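Local coordinates for conserved domain protein (PDB 3FBQ) that is of unknown function but is built largely of antiparallel beta-sheets, with a C-terminal domain that belongs to an uncharacterised family of the E-set clan, at residues A[175-189]-A[220-233]. Sequence-based numbering, arbitrary orientation.
Sequences SFILYYNQEVSKGAR and DPYNIRWSATFQKL
Phe176, Leu178 and Tyr180 pair with Phe230, Ala228 and Trp226 as antiparallel hydrogen-bonded residues, joining strands 175-184 and 224-231 inside the sheet of the DUF5643 region. Each pair exchanges two backbone N-H...O bonds, and Gln182 N adds one to Ile224 O. Beyond it the Asn223 side chain takes over, Val184 N donating to its OD1 (3.2 Å) from a position tilted out of the amide plane.

On the aromatic face the same motif occurs twice. Phe230 CB sits over the Phe176 ring, 3.6 Å from CZ, and Trp226 CB covers the Tyr180 ring, 3.7 Å from its CZ. Because Tyr180 CG stands between its backbone N and carbonyl carbon (chi1 70°), the ring leans across the neighbouring strand. Both contacts are CH-pi; in each pair the ring planes are nearly parallel but slid apart, with little overlap. Leu178 CD1 packs against Phe230 CE2 (3.8 Å), while Val201 and Leu199 of strand 196-203 touch this layer. On the other face Ile177 and Thr229 lie side by side, and Ser227 CB meets the Tyr179 ring.

Past the strand, the extended Arg189 side chain runs over Tyr222, its CD above the ring face, 3.9 Å from the centroid. Its guanidinium reaches Asp220 in a salt bridge (NH2 to OD2, 3.0 Å) and makes a weak bond to Asn223 OD1, while NE donates to Val184 O from above the carbonyl plane. Asp220 OD2 accepts from Tyr222 N, an Asx turn, and from Asn223 N, which extends it to an Asx motif.

The contact thus combines a strand pair whose one face is lined by aromatic and apolar side chains with a polar end, where Arg189 ties the short helix 186-191 to the turn leading into strand 224-231 and its charge is probably balanced by Asp220.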
loop_
_atom_site.group_PDB
_atom_site.type_symbol
_atom_site.label_atom_id
_atom_site.label_comp_id
_atom_site.label_asym_id
_atom_site.label_seq_id
_atom_site.Cartn_x
_atom_site.Cartn_y
_atom_site.Cartn_z
ATOM N N SER A 175 12.392 -15.765 -25.152
ATOM C CA SER A 175 12.104 -16.658 -24.032
ATOM C C SER A 175 11.001 -17.622 -24.432
ATOM O O SER A 175 10.417 -17.517 -25.513
ATOM C CB SER A 175 11.703 -15.843 -22.795
ATOM O OG SER A 175 10.419 -15.241 -23.000
ATOM N N PHE A 176 10.774 -18.618 -23.582
ATOM C CA PHE A 176 9.661 -19.572 -23.798
ATOM C C PHE A 176 8.989 -19.975 -22.511
ATOM O O PHE A 176 9.640 -20.023 -21.485
ATOM C CB PHE A 176 10.110 -20.796 -24.619
ATOM C CG PHE A 176 10.848 -21.843 -23.827
ATOM C CD1 PHE A 176 12.231 -21.958 -23.924
ATOM C CD2 PHE A 176 10.175 -22.731 -23.024
ATOM C CE1 PHE A 176 12.941 -22.949 -23.234
ATOM C CE2 PHE A 176 10.869 -23.683 -22.299
ATOM C CZ PHE A 176 12.254 -23.817 -22.431
ATOM N N ILE A 177 7.714 -20.323 -22.547
ATOM C CA ILE A 177 6.910 -20.598 -21.303
ATOM C C ILE A 177 6.331 -21.991 -21.189
ATOM O O ILE A 177 5.718 -22.479 -22.111
ATOM C CB ILE A 177 5.728 -19.636 -21.196
ATOM C CG1 ILE A 177 6.202 -18.173 -21.280
ATOM C CG2 ILE A 177 4.944 -19.899 -19.928
ATOM C CD1 ILE A 177 5.076 -17.235 -21.490
ATOM N N LEU A 178 6.525 -22.642 -20.058
ATOM C CA LEU A 178 5.819 -23.925 -19.811
ATOM C C LEU A 178 4.622 -23.778 -18.848
ATOM O O LEU A 178 4.793 -23.422 -17.681
ATOM C CB LEU A 178 6.772 -25.010 -19.303
ATOM C CG LEU A 178 7.939 -25.355 -20.245
ATOM C CD1 LEU A 178 8.803 -26.382 -19.586
ATOM C CD2 LEU A 178 7.568 -25.801 -21.650
ATOM N N TYR A 179 3.426 -24.051 -19.348
ATOM C CA TYR A 179 2.265 -24.078 -18.506
ATOM C C TYR A 179 1.971 -25.491 -18.044
ATOM O O TYR A 179 1.936 -26.442 -18.816
ATOM C CB TYR A 179 1.087 -23.659 -19.305
ATOM C CG TYR A 179 1.130 -22.259 -19.780
ATOM C CD1 TYR A 179 0.577 -21.218 -19.006
ATOM C CD2 TYR A 179 1.667 -21.947 -21.065
ATOM C CE1 TYR A 179 0.561 -19.937 -19.463
ATOM C CE2 TYR A 179 1.650 -20.626 -21.539
ATOM C CZ TYR A 179 1.094 -19.638 -20.728
ATOM O OH TYR A 179 1.075 -18.344 -21.182
ATOM N N TYR A 180 1.674 -25.621 -16.779
ATOM C CA TYR A 180 1.392 -26.933 -16.268
ATOM C C TYR A 180 0.751 -26.894 -14.852
ATOM O O TYR A 180 0.499 -25.811 -14.301
ATOM C CB TYR A 180 2.699 -27.694 -16.267
ATOM C CG TYR A 180 3.630 -27.161 -15.219
ATOM C CD1 TYR A 180 4.413 -26.020 -15.452
ATOM C CD2 TYR A 180 3.715 -27.793 -13.963
ATOM C CE1 TYR A 180 5.264 -25.527 -14.443
ATOM C CE2 TYR A 180 4.570 -27.314 -12.952
ATOM C CZ TYR A 180 5.326 -26.195 -13.196
ATOM O OH TYR A 180 6.159 -25.784 -12.202
ATOM N N ASN A 181 0.480 -28.078 -14.281
ATOM C CA ASN A 181 -0.199 -28.176 -12.966
ATOM C C ASN A 181 0.126 -29.441 -12.253
ATOM O O ASN A 181 0.501 -30.409 -12.888
ATOM C CB ASN A 181 -1.717 -28.064 -13.065
ATOM C CG ASN A 181 -2.307 -29.075 -13.979
ATOM O OD1 ASN A 181 -2.228 -30.293 -13.779
ATOM N ND2 ASN A 181 -2.919 -28.573 -15.010
ATOM N N GLN A 182 -0.046 -29.417 -10.927
ATOM C CA GLN A 182 0.195 -30.556 -10.064
ATOM C C GLN A 182 -1.159 -30.993 -9.622
ATOM O O GLN A 182 -2.039 -30.152 -9.425
ATOM C CB GLN A 182 1.064 -30.183 -8.847
ATOM C CG GLN A 182 0.625 -28.974 -8.032
ATOM C CD GLN A 182 1.575 -28.650 -6.860
ATOM O OE1 GLN A 182 1.167 -28.611 -5.669
ATOM N NE2 GLN A 182 2.835 -28.380 -7.190
ATOM N N GLU A 183 -1.311 -32.321 -9.525
ATOM C CA GLU A 183 -2.413 -32.989 -8.809
ATOM C C GLU A 183 -1.917 -33.888 -7.655
ATOM O O GLU A 183 -0.887 -34.557 -7.777
ATOM C CB GLU A 183 -3.255 -33.776 -9.782
ATOM C CG GLU A 183 -4.050 -32.892 -10.707
ATOM C CD GLU A 183 -4.503 -33.644 -11.952
ATOM O OE1 GLU A 183 -4.968 -34.801 -11.802
ATOM O OE2 GLU A 183 -4.385 -33.096 -13.078
ATOM N N VAL A 184 -2.645 -33.855 -6.535
ATOM C CA VAL A 184 -2.332 -34.609 -5.314
ATOM C C VAL A 184 -3.564 -35.476 -4.891
ATOM O O VAL A 184 -4.711 -34.981 -4.816
ATOM C CB VAL A 184 -1.955 -33.642 -4.167
ATOM C CG1 VAL A 184 -1.311 -34.380 -3.016
ATOM C CG2 VAL A 184 -1.012 -32.589 -4.661
ATOM N N SER A 185 -3.319 -36.764 -4.618
ATOM C CA SER A 185 -4.393 -37.711 -4.288
ATOM C C SER A 185 -4.815 -37.604 -2.841
ATOM O O SER A 185 -4.041 -37.113 -2.004
ATOM C CB SER A 185 -3.910 -39.140 -4.495
ATOM O OG SER A 185 -3.003 -39.463 -3.452
ATOM N N LYS A 186 -6.012 -38.126 -2.531
ATOM C CA LYS A 186 -6.456 -38.229 -1.124
ATOM C C LYS A 186 -5.401 -38.936 -0.255
ATOM O O LYS A 186 -5.085 -38.441 0.820
ATOM C CB LYS A 186 -7.888 -38.794 -0.960
ATOM C CG LYS A 186 -8.089 -40.274 -1.317
ATOM C CD LYS A 186 -7.967 -41.245 -0.082
ATOM C CE LYS A 186 -7.653 -42.712 -0.484
ATOM N NZ LYS A 186 -8.739 -43.639 -0.022
ATOM N N GLY A 187 -4.816 -40.040 -0.731
ATOM C CA GLY A 187 -3.685 -40.657 -0.041
ATOM C C GLY A 187 -2.643 -39.618 0.354
ATOM O O GLY A 187 -2.461 -39.314 1.544
ATOM N N ALA A 188 -2.010 -39.025 -0.667
ATOM C CA ALA A 188 -0.868 -38.135 -0.515
ATOM C C ALA A 188 -1.167 -36.843 0.276
ATOM O O ALA A 188 -0.351 -36.414 1.129
ATOM C CB ALA A 188 -0.337 -37.821 -1.844
ATOM N N ARG A 189 -2.326 -36.234 0.013
ATOM C CA ARG A 189 -2.697 -34.977 0.713
ATOM C C ARG A 189 -2.587 -35.169 2.214
ATOM O O ARG A 189 -2.276 -34.223 2.964
ATOM C CB ARG A 189 -4.135 -34.532 0.413
ATOM C CG ARG A 189 -4.478 -34.424 -1.033
ATOM C CD ARG A 189 -5.698 -33.597 -1.211
ATOM N NE ARG A 189 -5.722 -33.113 -2.570
ATOM C CZ ARG A 189 -6.379 -32.045 -3.001
ATOM N NH1 ARG A 189 -7.106 -31.300 -2.169
ATOM N NH2 ARG A 189 -6.289 -31.712 -4.287
ATOM N N ASP A 220 -7.733 -25.514 -4.216
ATOM C CA ASP A 220 -7.352 -26.098 -2.983
ATOM C C ASP A 220 -5.864 -25.946 -2.800
ATOM O O ASP A 220 -5.184 -25.436 -3.684
ATOM C CB ASP A 220 -7.885 -27.525 -2.827
ATOM C CG ASP A 220 -7.342 -28.489 -3.844
ATOM O OD1 ASP A 220 -8.177 -28.999 -4.636
ATOM O OD2 ASP A 220 -6.112 -28.741 -3.834
ATOM N N PRO A 221 -5.362 -26.319 -1.615
ATOM C CA PRO A 221 -3.972 -25.996 -1.395
ATOM C C PRO A 221 -2.993 -26.824 -2.215
ATOM O O PRO A 221 -1.801 -26.569 -2.092
ATOM C CB PRO A 221 -3.789 -26.265 0.127
ATOM C CG PRO A 221 -5.116 -26.091 0.695
ATOM C CD PRO A 221 -6.059 -26.602 -0.341
ATOM N N TYR A 222 -3.486 -27.749 -3.057
ATOM C CA TYR A 222 -2.691 -28.873 -3.632
ATOM C C TYR A 222 -2.666 -28.931 -5.138
ATOM O O TYR A 222 -1.595 -29.113 -5.721
ATOM C CB TYR A 222 -3.269 -30.220 -3.221
ATOM C CG TYR A 222 -3.192 -30.507 -1.766
ATOM C CD1 TYR A 222 -4.301 -30.277 -0.933
ATOM C CD2 TYR A 222 -2.013 -31.010 -1.199
ATOM C CE1 TYR A 222 -4.248 -30.553 0.442
ATOM C CE2 TYR A 222 -1.937 -31.268 0.195
ATOM C CZ TYR A 222 -3.065 -31.040 1.001
ATOM O OH TYR A 222 -2.991 -31.293 2.350
ATOM N N ASN A 223 -3.848 -28.882 -5.760
ATOM C CA ASN A 223 -3.954 -28.800 -7.216
ATOM C C ASN A 223 -3.743 -27.365 -7.763
ATOM O O ASN A 223 -4.715 -26.578 -7.863
ATOM C CB ASN A 223 -5.314 -29.332 -7.643
ATOM C CG ASN A 223 -5.405 -30.872 -7.550
ATOM O OD1 ASN A 223 -4.788 -31.540 -6.680
ATOM N ND2 ASN A 223 -6.182 -31.444 -8.463
ATOM N N ILE A 224 -2.483 -27.040 -8.093
ATOM C CA ILE A 224 -2.058 -25.704 -8.478
ATOM C C ILE A 224 -1.679 -25.688 -9.984
ATOM O O ILE A 224 -0.825 -26.440 -10.403
ATOM C CB ILE A 224 -0.805 -25.203 -7.612
ATOM C CG1 ILE A 224 -0.935 -25.425 -6.088
ATOM C CG2 ILE A 224 -0.433 -23.792 -7.871
ATOM C CD1 ILE A 224 -2.291 -25.330 -5.557
ATOM N N ARG A 225 -2.290 -24.816 -10.781
ATOM C CA ARG A 225 -1.780 -24.470 -12.093
ATOM C C ARG A 225 -0.651 -23.496 -11.885
ATOM O O ARG A 225 -0.772 -22.586 -11.051
ATOM C CB ARG A 225 -2.863 -23.830 -12.942
ATOM C CG ARG A 225 -4.245 -24.502 -12.693
ATOM C CD ARG A 225 -5.260 -24.197 -13.768
ATOM N NE ARG A 225 -4.618 -24.127 -15.092
ATOM C CZ ARG A 225 -5.165 -23.543 -16.164
ATOM N NH1 ARG A 225 -6.369 -22.977 -16.059
ATOM N NH2 ARG A 225 -4.514 -23.504 -17.335
ATOM N N TRP A 226 0.448 -23.700 -12.630
ATOM C CA TRP A 226 1.671 -22.915 -12.523
ATOM C C TRP A 226 2.109 -22.567 -13.908
ATOM O O TRP A 226 1.669 -23.156 -14.904
ATOM C CB TRP A 226 2.828 -23.796 -12.035
ATOM C CG TRP A 226 2.733 -24.467 -10.749
ATOM C CD1 TRP A 226 2.397 -25.781 -10.527
ATOM C CD2 TRP A 226 3.065 -23.923 -9.505
ATOM N NE1 TRP A 226 2.458 -26.069 -9.187
ATOM C CE2 TRP A 226 2.853 -24.929 -8.536
ATOM C CE3 TRP A 226 3.471 -22.652 -9.085
ATOM C CZ2 TRP A 226 3.043 -24.698 -7.170
ATOM C CZ3 TRP A 226 3.653 -22.408 -7.726
ATOM C CH2 TRP A 226 3.437 -23.418 -6.786
ATOM N N SER A 227 3.085 -21.689 -14.007
ATOM C CA SER A 227 3.828 -21.558 -15.261
ATOM C C SER A 227 5.213 -21.001 -15.004
ATOM O O SER A 227 5.439 -20.310 -13.981
ATOM C CB SER A 227 3.078 -20.674 -16.217
ATOM O OG SER A 227 3.437 -19.339 -15.997
ATOM N N ALA A 228 6.176 -21.294 -15.875
ATOM C CA ALA A 228 7.513 -20.745 -15.650
ATOM C C ALA A 228 8.079 -20.248 -16.936
ATOM O O ALA A 228 7.670 -20.687 -18.046
ATOM C CB ALA A 228 8.379 -21.759 -15.108
ATOM N N THR A 229 9.054 -19.354 -16.839
ATOM C CA THR A 229 9.617 -18.871 -18.095
ATOM C C THR A 229 11.063 -19.246 -18.201
ATOM O O THR A 229 11.771 -19.217 -17.214
ATOM C CB THR A 229 9.397 -17.378 -18.234
ATOM O OG1 THR A 229 8.060 -17.123 -17.814
ATOM C CG2 THR A 229 9.592 -16.900 -19.739
ATOM N N PHE A 230 11.478 -19.637 -19.392
ATOM C CA PHE A 230 12.837 -20.073 -19.570
ATOM C C PHE A 230 13.465 -19.431 -20.801
ATOM O O PHE A 230 12.768 -18.821 -21.649
ATOM C CB PHE A 230 12.928 -21.571 -19.723
ATOM C CG PHE A 230 12.168 -22.381 -18.686
ATOM C CD1 PHE A 230 12.887 -23.143 -17.707
ATOM C CD2 PHE A 230 10.776 -22.463 -18.722
ATOM C CE1 PHE A 230 12.227 -23.964 -16.783
ATOM C CE2 PHE A 230 10.055 -23.254 -17.771
ATOM C CZ PHE A 230 10.794 -24.016 -16.797
ATOM N N GLN A 231 14.789 -19.569 -20.843
ATOM C CA GLN A 231 15.708 -19.009 -21.827
ATOM C C GLN A 231 15.283 -19.191 -23.264
ATOM O O GLN A 231 14.584 -20.156 -23.579
ATOM C CB GLN A 231 17.067 -19.706 -21.687
ATOM C CG GLN A 231 17.781 -19.424 -20.375
ATOM C CD GLN A 231 19.136 -20.070 -20.361
ATOM O OE1 GLN A 231 19.464 -20.837 -19.470
ATOM N NE2 GLN A 231 19.909 -19.808 -21.382
ATOM N N LYS A 232 15.714 -18.258 -24.131
ATOM C CA LYS A 232 15.642 -18.455 -25.578
ATOM C C LYS A 232 15.846 -19.939 -25.837
ATOM O O LYS A 232 16.938 -20.464 -25.605
ATOM C CB LYS A 232 16.741 -17.677 -26.282
ATOM C CG LYS A 232 16.256 -17.015 -27.508
ATOM C CD LYS A 232 17.321 -16.868 -28.514
ATOM C CE LYS A 232 16.781 -16.458 -29.873
ATOM N NZ LYS A 232 15.814 -17.392 -30.572
ATOM N N LEU A 233 14.771 -20.619 -26.216
ATOM C CA LEU A 233 14.844 -21.946 -26.806
ATOM C C LEU A 233 15.893 -22.083 -27.924
ATOM O O LEU A 233 15.897 -21.307 -28.842
ATOM C CB LEU A 233 13.486 -22.263 -27.416
ATOM C CG LEU A 233 13.346 -23.655 -27.993
ATOM C CD1 LEU A 233 13.796 -24.708 -26.952
ATOM C CD2 LEU A 233 11.909 -23.859 -28.367
HETATM O O HOH W 1 12.620 -19.403 -27.090
#